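PDB 7D5M: oxidoreductase from Azotobacter vinelandii, which binds NAD and, as a homologue of inositol dehydrogenase in the Gfo/Idh/MocA family, probably oxidises a polyol or sugar-like substrate. Local coordinates for residues Gly146-Glu151 with Leu317-Gly322; Arg154-Asp159 with Tyr310-Ala315; Arg230-Phe233 with Arg237-Leu240; Ser232-Lys235 with Glu241-Ala244. One frame throughout, in Å; residues are numbered along the deposited sequence.

Interaction 1. Residues Gly146-Glu151 with Leu317-Gly322; sequences GHQLIE and LDDRIG
Gln148, at the start of helix 148-158, reaches Asp319 of the loop 317-322, and its amide nitrogen makes the one direct hydrogen bond between the two segments. NE2 donates to Asp319 OD1 over 2.9 Å with a nearly straight N-H...O angle of 164°. The acceptor lies close to the amide plane of Gln148, whereas the donor comes to OD1 on its anti side, somewhat out of the carboxylate plane, and the two flat groups are turned 48° against each other. A bend at chi2 (86°) swings the amide round to meet the aspartate. The same NE2 also bonds Glu327, and OD1 takes a salt bridge from Arg306, so both ends of the link have a second partner.

A water makes the other polar link, donating to Gly146 O at 3.0 Å and to Asp318 OD2 at 2.6 Å. Asp318 itself is held mainly from helix 329-349, by the hydroxyl of Tyr338 and the guanidinium of Arg339, which probably keeps it ionised in this buried place.

Nonpolar contact is slight: Gln148 CG lies 4.2 Å from Asp318 CB.

Asn335 of helix 329-349 bonds Gly146 O and touches both Gln148 and Asp318. Buried, polar and distant from the NAD site, the contact ties the start of helix 148-158 to the long loop between strand 301-305 and helix 329-349, within the Gfo/Idh/MocA two-domain fold.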
# COMPACT_ATOMS: atom_id res chain seq x y z
N GLY A 146 -22.07 -5.74 -7.99
CA GLY A 146 -22.45 -4.45 -8.59
C GLY A 146 -21.26 -3.55 -8.91
O GLY A 146 -21.45 -2.54 -9.62
N HIS A 147 -20.07 -3.83 -8.36
CA HIS A 147 -18.86 -3.01 -8.62
C HIS A 147 -18.42 -3.20 -10.07
O HIS A 147 -18.24 -4.36 -10.49
CB HIS A 147 -17.75 -3.33 -7.62
CG HIS A 147 -17.96 -2.67 -6.30
ND1 HIS A 147 -18.17 -3.39 -5.14
CD2 HIS A 147 -18.00 -1.37 -5.94
CE1 HIS A 147 -18.34 -2.56 -4.13
NE2 HIS A 147 -18.23 -1.32 -4.59
N GLN A 148 -18.26 -2.09 -10.80
CA GLN A 148 -17.90 -2.06 -12.25
C GLN A 148 -16.72 -2.99 -12.53
O GLN A 148 -16.70 -3.63 -13.61
CB GLN A 148 -17.53 -0.65 -12.70
CG GLN A 148 -18.71 0.32 -12.80
CD GLN A 148 -19.06 1.02 -11.51
OE1 GLN A 148 -19.46 0.40 -10.52
NE2 GLN A 148 -18.98 2.34 -11.52
N LEU A 149 -15.72 -3.06 -11.65
CA LEU A 149 -14.46 -3.76 -12.03
C LEU A 149 -14.65 -5.27 -11.99
O LEU A 149 -13.77 -5.97 -12.53
CB LEU A 149 -13.30 -3.28 -11.16
CG LEU A 149 -12.81 -1.88 -11.49
CD1 LEU A 149 -11.77 -1.44 -10.48
CD2 LEU A 149 -12.24 -1.81 -12.91
N ILE A 150 -15.75 -5.78 -11.41
CA ILE A 150 -16.08 -7.23 -11.51
C ILE A 150 -16.37 -7.55 -12.98
O ILE A 150 -15.83 -8.55 -13.48
CB ILE A 150 -17.23 -7.63 -10.56
CG1 ILE A 150 -16.95 -7.24 -9.11
CG2 ILE A 150 -17.51 -9.12 -10.68
CD1 ILE A 150 -15.63 -7.75 -8.56
N GLU A 151 -17.15 -6.70 -13.66
CA GLU A 151 -17.45 -6.83 -15.11
C GLU A 151 -16.15 -6.68 -15.91
O GLU A 151 -15.98 -7.43 -16.89
CB GLU A 151 -18.51 -5.81 -15.54
CG GLU A 151 -18.59 -5.61 -17.03
CD GLU A 151 -18.98 -6.83 -17.85
OE1 GLU A 151 -19.53 -7.79 -17.27
OE2 GLU A 151 -18.77 -6.79 -19.07
N LEU A 317 -20.44 1.46 -18.02
CA LEU A 317 -21.89 1.80 -18.13
C LEU A 317 -22.40 2.45 -16.84
O LEU A 317 -23.14 3.44 -16.92
CB LEU A 317 -22.67 0.53 -18.44
CG LEU A 317 -22.65 0.06 -19.90
CD1 LEU A 317 -23.31 -1.30 -20.02
CD2 LEU A 317 -23.33 1.08 -20.80
N ASP A 318 -21.99 1.93 -15.67
CA ASP A 318 -22.61 2.31 -14.38
C ASP A 318 -21.83 3.43 -13.67
O ASP A 318 -22.24 3.78 -12.55
CB ASP A 318 -22.78 1.08 -13.48
CG ASP A 318 -23.82 0.10 -13.98
OD1 ASP A 318 -24.62 0.48 -14.87
OD2 ASP A 318 -23.81 -1.05 -13.49
N ASP A 319 -20.83 4.04 -14.29
CA ASP A 319 -20.10 5.16 -13.65
C ASP A 319 -21.08 6.29 -13.35
O ASP A 319 -21.80 6.71 -14.27
CB ASP A 319 -18.92 5.65 -14.48
CG ASP A 319 -17.78 4.65 -14.58
OD1 ASP A 319 -17.59 3.87 -13.62
OD2 ASP A 319 -17.09 4.67 -15.61
N ARG A 320 -21.13 6.74 -12.09
CA ARG A 320 -22.03 7.84 -11.63
C ARG A 320 -21.23 9.13 -11.44
O ARG A 320 -21.84 10.21 -11.34
CB ARG A 320 -22.74 7.43 -10.34
CG ARG A 320 -23.67 6.25 -10.52
CD ARG A 320 -23.93 5.48 -9.24
NE ARG A 320 -24.68 4.27 -9.53
CZ ARG A 320 -26.01 4.19 -9.62
NH1 ARG A 320 -26.76 5.26 -9.39
NH2 ARG A 320 -26.58 3.04 -9.92
N ILE A 321 -19.90 9.02 -11.39
CA ILE A 321 -19.00 10.20 -11.34
C ILE A 321 -17.66 9.80 -11.97
O ILE A 321 -17.37 8.61 -12.06
CB ILE A 321 -18.88 10.71 -9.89
CG1 ILE A 321 -18.26 12.10 -9.83
CG2 ILE A 321 -18.15 9.67 -9.04
CD1 ILE A 321 -18.45 12.83 -8.52
N GLY A 322 -16.89 10.80 -12.40
CA GLY A 322 -15.61 10.63 -13.10
C GLY A 322 -14.60 9.83 -12.31
O GLY A 322 -14.65 9.85 -11.05
O HOH W 1 -21.68 -2.15 -12.59

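Interaction 2. Residues Arg154-Asp159 with Tyr310-Ala315; sequences RAMIAD and YLHPGA
The last turns of helix 148-158 run past an irregular loop, and the backbones come nearest at Ala155 and His312, whose CA atoms are 6.8 Å apart. The helix keeps its regular bonding to the end, with Asp159 N still bonded to Ala155 O. In the loop, Ala315 N bonds back to His312 O at 2.9 Å, closing a turn that begins at the histidine.

Between these backbones lies the imidazole of His312. Ala155 CB sits over one face of the ring in a CH-pi contact, 3.6 Å from the His312 ring centroid and 16° off the ring normal; its nearest ring atom is His312 CG, at 3.4 Å. With CG beside its own backbone N (chi1 -75°), His312 lays the ring across the helix surface. Met156 CG approaches CD2 of His312 to 4.1 Å, and Asp159 OD2 comes near the ring plane at the edge, 4.1 Å from His312 CE1, with its carboxylate steeply turned to the ring. The ring is fixed further by Glu161, which bonds NE2, while Gln152 bonds the backbone N of His312.

Met156 continues inward onto Leu292, Phe294 and Leu304 of the mixed sheet. This is helix-to-loop packing in the C-terminal alpha/beta domain, where a histidine ring lies on an alanine of helix 148-158.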
# COMPACT_ATOMS: atom_id res chain seq x y z
N ARG A 154 -14.42 -10.02 -15.61
CA ARG A 154 -15.14 -11.01 -16.44
C ARG A 154 -14.69 -10.87 -17.90
O ARG A 154 -14.37 -11.88 -18.54
CB ARG A 154 -16.66 -10.81 -16.38
CG ARG A 154 -17.43 -11.84 -17.19
CD ARG A 154 -18.83 -11.36 -17.54
NE ARG A 154 -18.75 -10.24 -18.47
CZ ARG A 154 -18.39 -10.31 -19.75
NH1 ARG A 154 -18.07 -11.47 -20.32
NH2 ARG A 154 -18.36 -9.21 -20.48
N ALA A 155 -14.70 -9.64 -18.41
CA ALA A 155 -14.43 -9.32 -19.83
C ALA A 155 -12.98 -9.66 -20.15
O ALA A 155 -12.71 -10.19 -21.25
CB ALA A 155 -14.76 -7.88 -20.11
N MET A 156 -12.05 -9.35 -19.24
CA MET A 156 -10.61 -9.62 -19.47
C MET A 156 -10.39 -11.13 -19.58
O MET A 156 -9.64 -11.58 -20.47
CB MET A 156 -9.75 -9.06 -18.33
CG MET A 156 -9.70 -7.55 -18.32
SD MET A 156 -8.98 -6.98 -16.78
CE MET A 156 -7.25 -7.38 -17.06
N ILE A 157 -11.02 -11.90 -18.70
CA ILE A 157 -10.89 -13.38 -18.65
C ILE A 157 -11.45 -13.94 -19.96
O ILE A 157 -10.76 -14.78 -20.58
CB ILE A 157 -11.57 -13.95 -17.40
CG1 ILE A 157 -10.79 -13.56 -16.14
CG2 ILE A 157 -11.74 -15.46 -17.50
CD1 ILE A 157 -11.52 -13.78 -14.84
N ALA A 158 -12.64 -13.50 -20.37
CA ALA A 158 -13.33 -13.97 -21.59
C ALA A 158 -12.50 -13.68 -22.84
O ALA A 158 -12.58 -14.49 -23.80
CB ALA A 158 -14.71 -13.37 -21.68
N ASP A 159 -11.71 -12.60 -22.85
CA ASP A 159 -10.87 -12.17 -23.99
C ASP A 159 -9.48 -12.83 -23.93
O ASP A 159 -8.64 -12.50 -24.78
CB ASP A 159 -10.74 -10.65 -24.02
CG ASP A 159 -10.46 -10.05 -25.39
OD1 ASP A 159 -10.62 -10.77 -26.41
OD2 ASP A 159 -10.10 -8.86 -25.44
N TYR A 310 -9.60 2.95 -20.85
CA TYR A 310 -8.97 1.65 -21.22
C TYR A 310 -9.82 0.46 -20.75
O TYR A 310 -9.47 -0.67 -21.12
CB TYR A 310 -7.54 1.56 -20.71
CG TYR A 310 -7.34 1.81 -19.23
CD1 TYR A 310 -7.82 0.92 -18.28
CD2 TYR A 310 -6.65 2.93 -18.79
CE1 TYR A 310 -7.66 1.16 -16.93
CE2 TYR A 310 -6.46 3.17 -17.43
CZ TYR A 310 -6.96 2.27 -16.50
OH TYR A 310 -6.77 2.50 -15.18
N LEU A 311 -10.87 0.68 -19.95
CA LEU A 311 -11.74 -0.43 -19.46
C LEU A 311 -12.64 -0.91 -20.60
O LEU A 311 -12.98 -0.11 -21.49
CB LEU A 311 -12.60 0.03 -18.28
CG LEU A 311 -11.85 0.47 -17.03
CD1 LEU A 311 -12.82 0.99 -15.99
CD2 LEU A 311 -11.02 -0.67 -16.45
N HIS A 312 -13.08 -2.16 -20.50
CA HIS A 312 -14.13 -2.73 -21.38
C HIS A 312 -15.41 -1.90 -21.23
O HIS A 312 -15.72 -1.38 -20.16
CB HIS A 312 -14.35 -4.21 -21.05
CG HIS A 312 -13.28 -5.12 -21.55
ND1 HIS A 312 -13.35 -5.75 -22.79
CD2 HIS A 312 -12.13 -5.55 -20.98
CE1 HIS A 312 -12.29 -6.51 -22.95
NE2 HIS A 312 -11.53 -6.41 -21.85
N PRO A 313 -16.21 -1.76 -22.32
CA PRO A 313 -17.36 -0.85 -22.30
C PRO A 313 -18.41 -1.23 -21.24
O PRO A 313 -18.96 -0.31 -20.63
CB PRO A 313 -17.91 -0.91 -23.74
CG PRO A 313 -17.35 -2.21 -24.31
CD PRO A 313 -16.03 -2.43 -23.61
N GLY A 314 -18.63 -2.53 -21.01
CA GLY A 314 -19.51 -3.05 -19.94
C GLY A 314 -19.16 -2.48 -18.58
O GLY A 314 -20.08 -2.30 -17.75
N ALA A 315 -17.87 -2.22 -18.34
CA ALA A 315 -17.33 -1.79 -17.03
C ALA A 315 -17.49 -0.27 -16.84
O ALA A 315 -17.26 0.20 -15.71
CB ALA A 315 -15.90 -2.26 -16.87

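Interaction 3. Residues Arg230-Phe233 with Arg237-Leu240; sequences RQSF and RAPL
Ser232 and Leu240 close the neck of the beta-hairpin connection between strands 223-231 and 243-250, antiparallel neighbours in the mixed sheet of the C-terminal domain. At the tight centre, Ser232 OG donates to Leu240 O over 2.7 Å. The hydroxyl stands well above the carbonyl plane, 55° out of it, with a C=O...O angle of 120°. Beside the backbone N (chi1 -48°), OG also lies against Ala238, 3.5 Å from its CA. The loop holds its own shape too, for Leu240 N bonds Arg237 O and a cis peptide precedes Pro239.

Ala238 and Pro239, by contrast, lie on the solvent side, and there the link is made through water: one molecule donates to Ser232 OG at 2.7 Å and to Pro239 O at 3.1 Å. Ser232 OG is thus gripped twice, as donor to Leu240 O and as acceptor from the water.

Arg230 borders this side with a chain extended from CG to NE. Its guanidinium is held from elsewhere, by salt bridges to Glu241 and Asp381 and a bond to Pro199 O, so the proline carbonyl meets a flat group that is already engaged. Pro239 O sits over the centre of one guanidinium face, 3.5 Å from Arg230 CZ.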
# COMPACT_ATOMS: atom_id res chain seq x y z
N ARG A 230 -13.83 -27.24 8.56
CA ARG A 230 -14.43 -26.09 9.27
C ARG A 230 -14.21 -26.23 10.78
O ARG A 230 -14.15 -27.38 11.29
CB ARG A 230 -15.90 -25.92 8.89
CG ARG A 230 -16.87 -26.86 9.59
CD ARG A 230 -18.29 -26.65 9.09
NE ARG A 230 -19.23 -27.65 9.60
CZ ARG A 230 -20.54 -27.47 9.79
NH1 ARG A 230 -21.11 -26.29 9.57
NH2 ARG A 230 -21.28 -28.48 10.22
N GLN A 231 -14.11 -25.09 11.45
CA GLN A 231 -13.80 -25.00 12.89
C GLN A 231 -14.78 -24.04 13.57
O GLN A 231 -15.24 -23.07 12.92
CB GLN A 231 -12.36 -24.54 13.12
CG GLN A 231 -11.33 -25.38 12.38
CD GLN A 231 -11.19 -24.99 10.93
OE1 GLN A 231 -11.20 -23.81 10.58
NE2 GLN A 231 -11.01 -25.99 10.07
N SER A 232 -15.08 -24.31 14.84
CA SER A 232 -15.73 -23.38 15.77
C SER A 232 -14.68 -22.98 16.81
O SER A 232 -14.49 -23.71 17.80
CB SER A 232 -16.96 -24.00 16.40
OG SER A 232 -17.79 -24.61 15.41
N PHE A 233 -13.93 -21.90 16.54
CA PHE A 233 -12.86 -21.43 17.45
C PHE A 233 -13.50 -20.85 18.72
O PHE A 233 -12.96 -21.06 19.82
CB PHE A 233 -11.91 -20.47 16.74
CG PHE A 233 -10.92 -21.17 15.85
CD1 PHE A 233 -9.91 -21.96 16.38
CD2 PHE A 233 -10.99 -21.05 14.47
CE1 PHE A 233 -9.00 -22.60 15.56
CE2 PHE A 233 -10.09 -21.71 13.65
CZ PHE A 233 -9.09 -22.48 14.19
N ARG A 237 -20.23 -21.89 19.52
CA ARG A 237 -20.91 -21.79 18.19
C ARG A 237 -21.13 -23.18 17.58
O ARG A 237 -22.03 -23.30 16.73
CB ARG A 237 -20.10 -20.90 17.25
CG ARG A 237 -20.01 -19.46 17.72
CD ARG A 237 -19.11 -18.59 16.87
NE ARG A 237 -19.06 -17.26 17.45
CZ ARG A 237 -18.08 -16.37 17.30
NH1 ARG A 237 -17.02 -16.64 16.56
NH2 ARG A 237 -18.17 -15.20 17.92
N ALA A 238 -20.35 -24.19 17.99
CA ALA A 238 -20.44 -25.56 17.45
C ALA A 238 -21.90 -26.01 17.47
O ALA A 238 -22.60 -25.77 18.45
CB ALA A 238 -19.57 -26.50 18.25
N PRO A 239 -22.41 -26.66 16.40
CA PRO A 239 -21.61 -27.08 15.25
C PRO A 239 -21.36 -26.05 14.14
O PRO A 239 -20.74 -26.42 13.14
CB PRO A 239 -22.48 -28.21 14.67
CG PRO A 239 -23.87 -27.70 14.90
CD PRO A 239 -23.82 -27.11 16.29
N LEU A 240 -21.84 -24.81 14.29
CA LEU A 240 -21.69 -23.75 13.26
C LEU A 240 -20.26 -23.23 13.32
O LEU A 240 -19.74 -22.99 14.43
CB LEU A 240 -22.73 -22.64 13.46
CG LEU A 240 -24.09 -22.89 12.80
CD1 LEU A 240 -24.57 -24.31 13.03
CD2 LEU A 240 -25.12 -21.89 13.27
O HOH W 2 -17.68 -26.17 13.26

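Interaction 4. Residues Ser232-Lys235 with Glu241-Ala244; sequences SFVK and EDNA
Asp242 and the backbone of Phe233 and Val234 meet through a carboxylate gripped by two successive peptide nitrogens. From CB the Asp242 side chain sets out with CG between its backbone N and carbonyl carbon (chi1 50°), and this turn carries the acid over to the loop. CG stands 3.4 Å from Phe233 N, behind the two oxygens that do the bonding. OD1 accepts from Phe233 N at 2.8 Å with an angle of 165°, and it also lies 3.5 Å from Ser232 CA. OD2 accepts from Val234 N at 3.0 Å and 169°. Each oxygen uses its syn lone pair, so the pair of N-H groups fixes the rotation of the carboxylate. OD2 has a further partner in the guanidinium of Arg237, a salt bridge that would favour the ionised form.

Around this grip the packing is mixed. Val234 CB lies 3.6 Å from Asp242 OD2. The plane of the Phe233 ring is nearly parallel to that of the carboxylate, and the ring takes Asn243 CB at its edge, 3.8 Å from Phe233 CE2. Asn243 turns its amide to other strands, bonding Ser261, Trp259 and Gln231.

Gln231 pairs with two successive residues, Asp242 and Asn243, which makes a classic beta bulge where strand 243-250 sets out beside strand 223-231. Strand 255-261 flanks the former on its other side; Glu241 packs on Val202 at the start of helix 202-217, and Arg166 of a neighbouring subunit packs on Phe233 and Val234.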
# COMPACT_ATOMS: atom_id res chain seq x y z
N SER A 232 -15.08 -24.31 14.84
CA SER A 232 -15.73 -23.38 15.77
C SER A 232 -14.68 -22.98 16.81
O SER A 232 -14.49 -23.71 17.80
CB SER A 232 -16.96 -24.00 16.40
OG SER A 232 -17.79 -24.61 15.41
N PHE A 233 -13.93 -21.90 16.54
CA PHE A 233 -12.86 -21.43 17.45
C PHE A 233 -13.50 -20.85 18.72
O PHE A 233 -12.96 -21.06 19.82
CB PHE A 233 -11.91 -20.47 16.74
CG PHE A 233 -10.92 -21.17 15.85
CD1 PHE A 233 -9.91 -21.96 16.38
CD2 PHE A 233 -10.99 -21.05 14.47
CE1 PHE A 233 -9.00 -22.60 15.56
CE2 PHE A 233 -10.09 -21.71 13.65
CZ PHE A 233 -9.09 -22.48 14.19
N VAL A 234 -14.61 -20.14 18.57
CA VAL A 234 -15.50 -19.81 19.71
C VAL A 234 -16.39 -21.04 19.91
O VAL A 234 -17.32 -21.25 19.14
CB VAL A 234 -16.28 -18.51 19.50
CG1 VAL A 234 -17.24 -18.24 20.65
CG2 VAL A 234 -15.34 -17.34 19.31
N LYS A 235 -16.01 -21.88 20.87
CA LYS A 235 -16.48 -23.29 21.01
C LYS A 235 -18.01 -23.35 21.09
O LYS A 235 -18.57 -24.32 20.54
CB LYS A 235 -15.87 -23.92 22.26
CG LYS A 235 -14.35 -23.94 22.29
CD LYS A 235 -13.77 -24.92 21.30
CE LYS A 235 -12.37 -25.40 21.66
NZ LYS A 235 -12.13 -25.45 23.12
N GLU A 241 -19.65 -23.10 12.14
CA GLU A 241 -18.21 -22.76 11.96
C GLU A 241 -18.01 -21.24 11.91
O GLU A 241 -18.79 -20.56 11.24
CB GLU A 241 -17.68 -23.47 10.71
CG GLU A 241 -18.04 -22.83 9.37
CD GLU A 241 -19.51 -22.83 8.97
OE1 GLU A 241 -20.28 -23.66 9.50
OE2 GLU A 241 -19.87 -22.00 8.12
N ASP A 242 -16.95 -20.75 12.56
CA ASP A 242 -16.52 -19.33 12.43
C ASP A 242 -15.26 -19.24 11.58
O ASP A 242 -14.73 -18.13 11.42
CB ASP A 242 -16.38 -18.65 13.80
CG ASP A 242 -15.55 -19.41 14.81
OD1 ASP A 242 -14.76 -20.28 14.41
OD2 ASP A 242 -15.70 -19.11 16.01
N ASN A 243 -14.82 -20.37 11.02
CA ASN A 243 -13.65 -20.43 10.12
C ASN A 243 -13.81 -21.66 9.23
O ASN A 243 -14.27 -22.69 9.74
CB ASN A 243 -12.35 -20.49 10.91
CG ASN A 243 -11.15 -20.20 10.05
OD1 ASN A 243 -10.96 -19.05 9.63
ND2 ASN A 243 -10.36 -21.22 9.75
N ALA A 244 -13.45 -21.56 7.95
CA ALA A 244 -13.50 -22.73 7.06
C ALA A 244 -12.54 -22.58 5.88
O ALA A 244 -12.28 -21.43 5.42
CB ALA A 244 -14.92 -22.95 6.60

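In the fold
The four contacts form two groups. Interactions 1 and 2 share helix 148-158 and the loop before helix 329-349; their centres are 12 Å apart and they touch, Gln148 CB lying 3.1 Å from Ala315 O. Interactions 3 and 4, with centres 4 Å apart, share Ser232 and Phe233 in the connection between strands 223-231 and 243-250, and a salt bridge from Arg230 to Glu241 joins them. Interactions 1 and 3 lie on opposite sides of the chain's centre, about 37 Å apart between centres. Along the chain interaction 2 is nested inside interaction 1, and the other two within both. One pair thus holds helix 148-158 to a distant loop; the other shapes a hairpin end that meets a neighbouring subunit.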